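Prolyl 4-hydroxylase (Phytophthora capsici LT1534, PDB 6IUQ) probably hydroxylates proline residues of peptide or protein substrates at C4, as an iron(II)- and 2-oxoglutarate-dependent oxygenase with a double-stranded beta-helix core. Local coordinates at residues P154-N159 with M213-L218; Q243-Q248 with L258-R263; R272-E277 with R321-R326. All blocks are in the same frame, centred on the assembly; numbering follows the deposited sequence.

Overall arrangement
Interaction 1 holds the iron site, the presumed catalytic centre: residues 154-159 and strand 214-217 together supply all three protein ligands of the iron. Interactions 2 and 3 belong to the helical part of the chain that follows the last core strand, 224-232, and hold no metal ligand. Their centres lie about 16 Å apart, and they share an apolar seam in which Leu-258 and Leu-261 of helix 254-262 meet Leu-322 and Val-325 of helix 313-328. Interaction 3 also touches interaction 1 beside a metal ligand, where Leu-214 CD2, next to His-215, packs 3.9 Å from Tyr-275 CG. Interaction 2 is more remote, its centre about 22 Å from that of interaction 1 and its nearest atoms about 6 Å away.

Interaction 1 (P154-N159 with M213-L218); sequences PCHYDN and MLHRVL. With FE2 (Fe (II) ion), chain C.
Residues 154-159 run roughly antiparallel to strand 214-217, and a single hydrogen-bonded pair, His-156 with His-215, joins them through His-156 N to His-215 O (2.9 Å) and His-215 N to His-156 O (3.0 Å). This is the HxD...H facial triad of the double-stranded beta-helix oxygenases. Both imidazoles take the crowded first torsion between backbone N and carbonyl carbon (chi1 60° and 62°), which swings their NE2 atoms onto the iron from the paired backbones. Histidine suits the place because one ring nitrogen can bind metal while the other is anchored: His-215 ND1 donates in its ring plane to Met-213 O, nearly straight, and His-156 ND1 donates to Pro-154 O from above the carbonyl plane. The rings cross obliquely, planes 53° apart. Asp-158 adds an anionic ligand, its OD2 held by Thr-169 and Trp-230, its carboxylate almost perpendicular to the His-215 ring. Away from the iron, Leu-214 CB lies over a face of the Tyr-157 ring, whose hydroxyl is hydrogen-bonded to Gln-267. The iron sits 2.4 Å from His-156 NE2, 2.4 Å from Asp-158 OD1 and 2.3 Å from His-215 NE2.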
# COMPACT_ATOMS: atom_id res chain seq x y z
N PRO A 154 -6.34 -10.19 -3.97
CA PRO A 154 -6.38 -9.75 -5.36
C PRO A 154 -5.44 -8.59 -5.65
O PRO A 154 -5.01 -7.88 -4.73
CB PRO A 154 -7.85 -9.37 -5.56
CG PRO A 154 -8.41 -9.20 -4.21
CD PRO A 154 -7.62 -10.06 -3.28
N CYS A 155 -5.08 -8.42 -6.93
CA CYS A 155 -4.38 -7.22 -7.38
C CYS A 155 -5.30 -6.04 -7.16
O CYS A 155 -6.49 -6.15 -7.48
CB CYS A 155 -4.00 -7.30 -8.85
SG CYS A 155 -2.82 -8.57 -9.25
N HIS A 156 -4.79 -4.94 -6.62
CA HIS A 156 -5.66 -3.80 -6.38
C HIS A 156 -4.89 -2.51 -6.21
O HIS A 156 -3.67 -2.53 -6.01
CB HIS A 156 -6.53 -4.03 -5.11
CG HIS A 156 -5.73 -4.22 -3.85
ND1 HIS A 156 -4.80 -5.22 -3.71
CD2 HIS A 156 -5.66 -3.50 -2.71
CE1 HIS A 156 -4.25 -5.17 -2.52
NE2 HIS A 156 -4.75 -4.12 -1.89
N TYR A 157 -5.62 -1.40 -6.24
CA TYR A 157 -5.13 -0.10 -5.76
C TYR A 157 -5.78 0.18 -4.40
O TYR A 157 -6.95 -0.14 -4.21
CB TYR A 157 -5.48 1.00 -6.77
CG TYR A 157 -4.77 0.88 -8.12
CD1 TYR A 157 -5.22 -0.02 -9.09
CD2 TYR A 157 -3.66 1.66 -8.41
CE1 TYR A 157 -4.56 -0.12 -10.32
CE2 TYR A 157 -3.01 1.57 -9.63
CZ TYR A 157 -3.46 0.67 -10.58
OH TYR A 157 -2.81 0.58 -11.78
N ASP A 158 -5.03 0.74 -3.46
CA ASP A 158 -5.56 1.07 -2.13
C ASP A 158 -6.69 2.10 -2.19
O ASP A 158 -7.59 2.09 -1.36
CB ASP A 158 -4.44 1.56 -1.21
CG ASP A 158 -3.78 0.43 -0.56
OD1 ASP A 158 -4.21 -0.70 -0.86
OD2 ASP A 158 -2.89 0.61 0.27
N ASN A 159 -6.62 2.98 -3.20
CA ASN A 159 -7.73 3.84 -3.58
C ASN A 159 -8.15 3.46 -4.99
O ASN A 159 -7.52 3.88 -5.95
CB ASN A 159 -7.31 5.32 -3.50
CG ASN A 159 -8.46 6.29 -3.71
OD1 ASN A 159 -9.48 5.96 -4.33
ND2 ASN A 159 -8.27 7.53 -3.24
N MSE A 213 -0.58 3.19 -7.39
CA MSE A 213 0.35 2.07 -7.28
C MSE A 213 -0.37 0.72 -7.17
O MSE A 213 -0.90 0.35 -6.12
CB MSE A 213 1.27 2.26 -6.07
CG MSE A 213 2.25 1.13 -5.88
SE MSE A 213 3.39 0.82 -7.46
CE MSE A 213 4.16 2.60 -7.67
N LEU A 214 -0.37 -0.03 -8.27
CA LEU A 214 -0.96 -1.36 -8.30
C LEU A 214 -0.12 -2.30 -7.44
O LEU A 214 1.12 -2.23 -7.46
CB LEU A 214 -1.08 -1.89 -9.74
CG LEU A 214 -1.71 -3.28 -9.91
CD1 LEU A 214 -3.20 -3.24 -9.60
CD2 LEU A 214 -1.46 -3.86 -11.30
N HIS A 215 -0.76 -3.16 -6.65
CA HIS A 215 0.00 -4.11 -5.82
C HIS A 215 -0.84 -5.30 -5.42
O HIS A 215 -2.04 -5.33 -5.65
CB HIS A 215 0.55 -3.43 -4.55
CG HIS A 215 -0.51 -2.89 -3.64
ND1 HIS A 215 -1.20 -1.73 -3.91
CD2 HIS A 215 -1.00 -3.36 -2.48
CE1 HIS A 215 -2.06 -1.50 -2.94
NE2 HIS A 215 -1.98 -2.49 -2.06
N ARG A 216 -0.18 -6.29 -4.85
CA ARG A 216 -0.84 -7.42 -4.22
C ARG A 216 0.09 -7.93 -3.15
O ARG A 216 1.30 -7.63 -3.14
CB ARG A 216 -1.16 -8.53 -5.24
CG ARG A 216 0.08 -9.25 -5.80
CD ARG A 216 -0.28 -10.30 -6.85
NE ARG A 216 0.91 -10.77 -7.59
CZ ARG A 216 0.86 -11.52 -8.70
NH1 ARG A 216 -0.31 -11.91 -9.22
NH2 ARG A 216 1.99 -11.89 -9.28
N VAL A 217 -0.47 -8.73 -2.25
CA VAL A 217 0.31 -9.40 -1.23
C VAL A 217 0.48 -10.87 -1.64
O VAL A 217 -0.48 -11.52 -2.05
CB VAL A 217 -0.39 -9.26 0.14
CG1 VAL A 217 0.31 -10.08 1.19
CG2 VAL A 217 -0.43 -7.78 0.57
N LEU A 218 1.70 -11.39 -1.56
CA LEU A 218 1.95 -12.81 -1.88
C LEU A 218 1.59 -13.68 -0.67
O LEU A 218 1.55 -13.19 0.46
CB LEU A 218 3.41 -13.03 -2.30
CG LEU A 218 3.81 -12.15 -3.49
CD1 LEU A 218 5.19 -12.48 -4.00
CD2 LEU A 218 2.79 -12.30 -4.62
FE FE2 C . -3.46 -2.93 -0.32
O HOH W 1 -3.35 -8.36 -2.47
O HOH W 2 -2.34 1.44 -4.08

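Interaction 2 (Q243-Q248 with L258-R263)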
# COMPACT_ATOMS: atom_id res chain seq x y z
N GLN A 243 -8.55 11.32 -16.78
CA GLN A 243 -8.33 11.53 -18.20
C GLN A 243 -6.85 11.46 -18.54
O GLN A 243 -5.99 11.59 -17.67
CB GLN A 243 -8.89 12.89 -18.62
CG GLN A 243 -8.14 14.04 -18.01
CD GLN A 243 -8.75 15.39 -18.33
OE1 GLN A 243 -9.97 15.53 -18.49
NE2 GLN A 243 -7.90 16.41 -18.41
N LEU A 244 -6.57 11.25 -19.81
CA LEU A 244 -5.22 11.20 -20.34
C LEU A 244 -5.04 12.28 -21.40
O LEU A 244 -5.95 12.51 -22.20
CB LEU A 244 -4.94 9.83 -20.97
CG LEU A 244 -4.22 8.77 -20.17
CD1 LEU A 244 -3.95 7.59 -21.08
CD2 LEU A 244 -2.92 9.36 -19.61
N ARG A 245 -3.88 12.91 -21.45
CA ARG A 245 -3.61 13.85 -22.54
C ARG A 245 -2.72 13.20 -23.59
O ARG A 245 -1.72 12.57 -23.25
CB ARG A 245 -2.92 15.13 -22.05
CG ARG A 245 -3.49 15.76 -20.80
CD ARG A 245 -2.97 17.20 -20.61
NE ARG A 245 -1.51 17.35 -20.65
CZ ARG A 245 -0.70 17.06 -19.63
NH1 ARG A 245 -1.20 16.56 -18.51
NH2 ARG A 245 0.62 17.25 -19.73
N LEU A 246 -3.09 13.37 -24.85
CA LEU A 246 -2.17 13.14 -25.96
C LEU A 246 -1.77 14.49 -26.57
O LEU A 246 -2.62 15.24 -27.04
CB LEU A 246 -2.78 12.25 -27.04
CG LEU A 246 -1.86 12.10 -28.26
CD1 LEU A 246 -0.57 11.38 -27.87
CD2 LEU A 246 -2.54 11.39 -29.44
N THR A 247 -0.48 14.79 -26.57
CA THR A 247 -0.02 16.08 -27.02
C THR A 247 0.83 15.92 -28.26
O THR A 247 1.24 14.82 -28.59
CB THR A 247 0.81 16.79 -25.92
OG1 THR A 247 1.98 16.01 -25.62
CG2 THR A 247 0.00 16.94 -24.65
N GLN A 248 1.12 17.03 -28.94
CA GLN A 248 1.94 17.02 -30.14
C GLN A 248 3.37 16.52 -29.87
O GLN A 248 3.94 15.80 -30.69
CB GLN A 248 1.98 18.41 -30.77
CG GLN A 248 2.88 18.55 -31.98
CD GLN A 248 2.68 19.88 -32.71
OE1 GLN A 248 1.81 20.68 -32.36
NE2 GLN A 248 3.50 20.12 -33.73
N LEU A 258 4.01 7.79 -21.81
CA LEU A 258 3.96 6.62 -20.93
C LEU A 258 4.27 7.01 -19.49
O LEU A 258 3.66 6.49 -18.56
CB LEU A 258 4.93 5.54 -21.41
CG LEU A 258 4.50 4.97 -22.77
CD1 LEU A 258 5.49 3.94 -23.32
CD2 LEU A 258 3.10 4.37 -22.64
N GLU A 259 5.19 7.96 -19.33
CA GLU A 259 5.60 8.43 -18.02
C GLU A 259 4.46 9.16 -17.28
O GLU A 259 4.27 8.95 -16.08
CB GLU A 259 6.84 9.32 -18.16
CG GLU A 259 7.68 9.49 -16.89
CD GLU A 259 8.46 8.24 -16.47
OE1 GLU A 259 8.23 7.11 -16.97
OE2 GLU A 259 9.33 8.41 -15.60
N ARG A 260 3.67 9.97 -17.98
CA ARG A 260 2.49 10.59 -17.36
C ARG A 260 1.45 9.52 -16.97
O ARG A 260 0.77 9.64 -15.95
CB ARG A 260 1.84 11.62 -18.28
CG ARG A 260 2.72 12.84 -18.57
CD ARG A 260 1.92 14.03 -19.10
NE ARG A 260 1.06 13.70 -20.23
CZ ARG A 260 1.47 13.61 -21.49
NH1 ARG A 260 2.75 13.82 -21.80
NH2 ARG A 260 0.61 13.30 -22.45
N LEU A 261 1.34 8.49 -17.80
CA LEU A 261 0.43 7.38 -17.53
C LEU A 261 0.84 6.63 -16.27
O LEU A 261 0.00 6.35 -15.41
CB LEU A 261 0.38 6.42 -18.73
CG LEU A 261 -0.55 5.21 -18.70
CD1 LEU A 261 -1.93 5.59 -18.17
CD2 LEU A 261 -0.67 4.62 -20.09
N ARG A 262 2.14 6.36 -16.15
CA ARG A 262 2.68 5.63 -15.03
C ARG A 262 2.32 6.28 -13.69
O ARG A 262 2.10 5.59 -12.69
CB ARG A 262 4.20 5.49 -15.17
CG ARG A 262 4.86 4.73 -14.05
CD ARG A 262 6.38 4.56 -14.22
NE ARG A 262 7.12 5.83 -14.21
CZ ARG A 262 7.36 6.55 -13.12
NH1 ARG A 262 6.87 6.15 -11.95
NH2 ARG A 262 8.04 7.69 -13.20
N ARG A 263 2.24 7.62 -13.69
CA ARG A 263 2.05 8.39 -12.45
C ARG A 263 0.65 8.94 -12.32
O ARG A 263 0.40 9.83 -11.52
CB ARG A 263 3.04 9.55 -12.38
CG ARG A 263 4.49 9.11 -12.44
CD ARG A 263 5.43 10.28 -12.31
NE ARG A 263 5.27 10.93 -11.01
CZ ARG A 263 4.68 12.11 -10.85
NH1 ARG A 263 4.22 12.76 -11.90
NH2 ARG A 263 4.55 12.63 -9.63
O HOH W 3 -1.72 12.38 -19.80
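Arg-245 and Arg-260 share one conformation: CG stands anti to the carbonyl carbon in each, chi2 is extended, and the chain then bends at chi3 (-53° and -51°), so that each guanidinium turns aside from the line of its own chain. The two side chains cross at about a right angle, yet the bends bring their flat ends into a stack, planes 29° apart and centres 4.5 Å from each other. The overlap is offset, with Arg-260 NE lying over the rim of the Arg-245 guanidinium and Arg-245 NH2 3.5 Å from Arg-260 CD. Arginine can be stacked on arginine because the charge is spread over a plane whose faces are poorly hydrated and whose N-H groups point outward along the edges. The repulsion between the like charges is probably eased by Asp-250, whose OD2 forms a salt bridge with Arg-260 NH2. That same nitrogen donates to Arg-245 O at 2.6 Å; the oxygen lies in the guanidinium plane, but the donor approaches from above the carbonyl plane and the bond is bent. A water accepts from both Arg-260 NE and Arg-245 N, tying the same side chain to the loop backbone a second time. Asp-250 OD2 also receives Thr-247 N, so one carboxylate oxygen binds both the loop backbone and the arginine side chain. Beside this polar patch Leu-244 meets Leu-261 through their CD1 methyls, 4.1 Å apart, and both leucines touch Val-266. The contact lies at the surface, where the loop between strand 224-232 and helix 254-262 lies against the last turns of that helix, while helix 313-328 borders the apolar side, Phe-318 touching Leu-244 and Leu-322 touching Leu-261.

Interaction 3 (R272-E277 with R321-R326); sequences RGVYEE and RLRDVR
The charged part of this contact centres on Arg-323, whose side chain fits as a knob into a hole formed by Gly-273, Val-274, Glu-276 and Glu-277. A bend at chi3 of Arg-323 and another at chi2 of Glu-277 bring the two groups tip to tip in an end-on salt bridge: NH1 meets the syn lone pair of Glu-277 OE1 at 2.9 Å, and NH2 reaches OE2 at 2.6 Å from above the carboxylate plane. The planes are 39° apart, so the grip is twisted. Arginine suits the site because its planar guanidinium offers two nitrogens to the two carboxylate oxygens, while NH1 has a further N-H for a weak bond to Gly-273 O near the end of helix 271-274.

Over the ring of Tyr-275 lies Arg-326: CD makes a CH-pi contact with its face, and the guanidinium lies 19° from parallel to it, Tyr-275 CE2 standing 3.4 Å above the guanidinium centre. NH1 donates weakly to Val-274 O, and NH2 has its salt bridge with Glu-278.

Apolar contact is made by Val-274 CG2, 3.9 Å from Leu-322 CB.

Tyr-275, the N-cap residue of helix 276-287, marks the break after helix 271-274, and helix 313-328 packs across that junction. Leu-322 also touches Leu-258 and Leu-261 of helix 254-262, whereas Glu-276 touches helix 296-311.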
# COMPACT_ATOMS: atom_id res chain seq x y z
N ARG A 272 -6.54 -3.88 -15.23
CA ARG A 272 -6.99 -5.26 -15.30
C ARG A 272 -6.69 -5.82 -16.68
O ARG A 272 -6.30 -6.98 -16.81
CB ARG A 272 -8.48 -5.39 -14.96
CG ARG A 272 -8.95 -6.84 -14.84
CD ARG A 272 -10.39 -6.92 -14.38
NE ARG A 272 -10.59 -6.34 -13.05
CZ ARG A 272 -10.50 -7.02 -11.91
NH1 ARG A 272 -10.19 -8.32 -11.92
NH2 ARG A 272 -10.70 -6.40 -10.76
N GLY A 273 -6.84 -4.99 -17.71
CA GLY A 273 -6.43 -5.35 -19.06
C GLY A 273 -4.93 -5.51 -19.20
O GLY A 273 -4.44 -6.52 -19.67
N VAL A 274 -4.16 -4.51 -18.77
CA VAL A 274 -2.72 -4.60 -18.93
C VAL A 274 -2.15 -5.75 -18.09
O VAL A 274 -1.27 -6.48 -18.53
CB VAL A 274 -2.03 -3.28 -18.56
CG1 VAL A 274 -0.53 -3.42 -18.63
CG2 VAL A 274 -2.52 -2.15 -19.47
N TYR A 275 -2.67 -5.96 -16.89
CA TYR A 275 -2.13 -7.00 -16.02
C TYR A 275 -3.08 -8.19 -15.84
O TYR A 275 -3.11 -8.80 -14.77
CB TYR A 275 -1.78 -6.40 -14.65
CG TYR A 275 -0.62 -5.43 -14.71
CD1 TYR A 275 -0.78 -4.15 -15.20
CD2 TYR A 275 0.64 -5.82 -14.29
CE1 TYR A 275 0.29 -3.27 -15.27
CE2 TYR A 275 1.71 -4.96 -14.35
CZ TYR A 275 1.53 -3.68 -14.84
OH TYR A 275 2.59 -2.82 -14.90
N GLU A 276 -3.85 -8.52 -16.87
CA GLU A 276 -4.77 -9.64 -16.82
C GLU A 276 -4.19 -10.91 -16.23
O GLU A 276 -4.81 -11.55 -15.39
CB GLU A 276 -5.29 -9.94 -18.23
CG GLU A 276 -6.57 -10.77 -18.24
CD GLU A 276 -6.94 -11.26 -19.63
OE1 GLU A 276 -6.75 -10.53 -20.63
OE2 GLU A 276 -7.41 -12.42 -19.72
N GLU A 277 -2.99 -11.28 -16.65
CA GLU A 277 -2.38 -12.53 -16.19
C GLU A 277 -2.19 -12.49 -14.67
O GLU A 277 -2.53 -13.45 -13.97
CB GLU A 277 -1.04 -12.78 -16.89
CG GLU A 277 -1.12 -12.89 -18.41
CD GLU A 277 -1.42 -11.56 -19.09
OE1 GLU A 277 -1.22 -10.48 -18.47
OE2 GLU A 277 -1.88 -11.58 -20.25
N ARG A 321 -1.24 -2.29 -26.91
CA ARG A 321 -0.02 -1.49 -27.09
C ARG A 321 0.68 -1.27 -25.76
O ARG A 321 1.90 -1.31 -25.68
CB ARG A 321 -0.33 -0.15 -27.75
CG ARG A 321 -0.74 -0.29 -29.20
CD ARG A 321 -0.37 0.93 -29.99
NE ARG A 321 -0.74 0.77 -31.39
CZ ARG A 321 0.09 0.35 -32.34
NH1 ARG A 321 1.35 0.05 -32.04
NH2 ARG A 321 -0.34 0.23 -33.58
N LEU A 322 -0.09 -1.04 -24.70
CA LEU A 322 0.52 -0.91 -23.38
C LEU A 322 1.13 -2.22 -22.95
O LEU A 322 2.21 -2.23 -22.36
CB LEU A 322 -0.51 -0.44 -22.35
CG LEU A 322 -1.13 0.93 -22.67
CD1 LEU A 322 -2.13 1.31 -21.62
CD2 LEU A 322 -0.05 1.99 -22.79
N ARG A 323 0.47 -3.33 -23.26
CA ARG A 323 1.02 -4.63 -22.89
C ARG A 323 2.32 -4.88 -23.65
O ARG A 323 3.26 -5.46 -23.10
CB ARG A 323 0.00 -5.74 -23.16
CG ARG A 323 -1.15 -5.71 -22.17
CD ARG A 323 -2.24 -6.66 -22.58
NE ARG A 323 -1.68 -7.98 -22.80
CZ ARG A 323 -1.51 -8.91 -21.86
NH1 ARG A 323 -1.89 -8.68 -20.60
NH2 ARG A 323 -0.97 -10.07 -22.18
N ASP A 324 2.39 -4.41 -24.89
CA ASP A 324 3.63 -4.49 -25.67
C ASP A 324 4.79 -3.68 -25.07
O ASP A 324 5.94 -4.11 -25.07
CB ASP A 324 3.36 -4.03 -27.10
CG ASP A 324 2.70 -5.12 -27.95
OD1 ASP A 324 3.04 -6.30 -27.75
OD2 ASP A 324 1.84 -4.77 -28.80
N VAL A 325 4.49 -2.49 -24.56
CA VAL A 325 5.48 -1.67 -23.87
C VAL A 325 6.01 -2.40 -22.64
O VAL A 325 7.21 -2.41 -22.36
CB VAL A 325 4.90 -0.32 -23.43
CG1 VAL A 325 5.89 0.41 -22.56
CG2 VAL A 325 4.50 0.51 -24.65
N ARG A 326 5.10 -3.01 -21.90
CA ARG A 326 5.44 -3.78 -20.73
C ARG A 326 6.38 -4.95 -21.06
O ARG A 326 7.38 -5.17 -20.37
CB ARG A 326 4.16 -4.30 -20.07
CG ARG A 326 4.30 -4.52 -18.60
CD ARG A 326 3.09 -5.23 -18.04
NE ARG A 326 3.54 -6.22 -17.07
CZ ARG A 326 2.81 -7.25 -16.65
NH1 ARG A 326 1.57 -7.42 -17.12
NH2 ARG A 326 3.33 -8.10 -15.77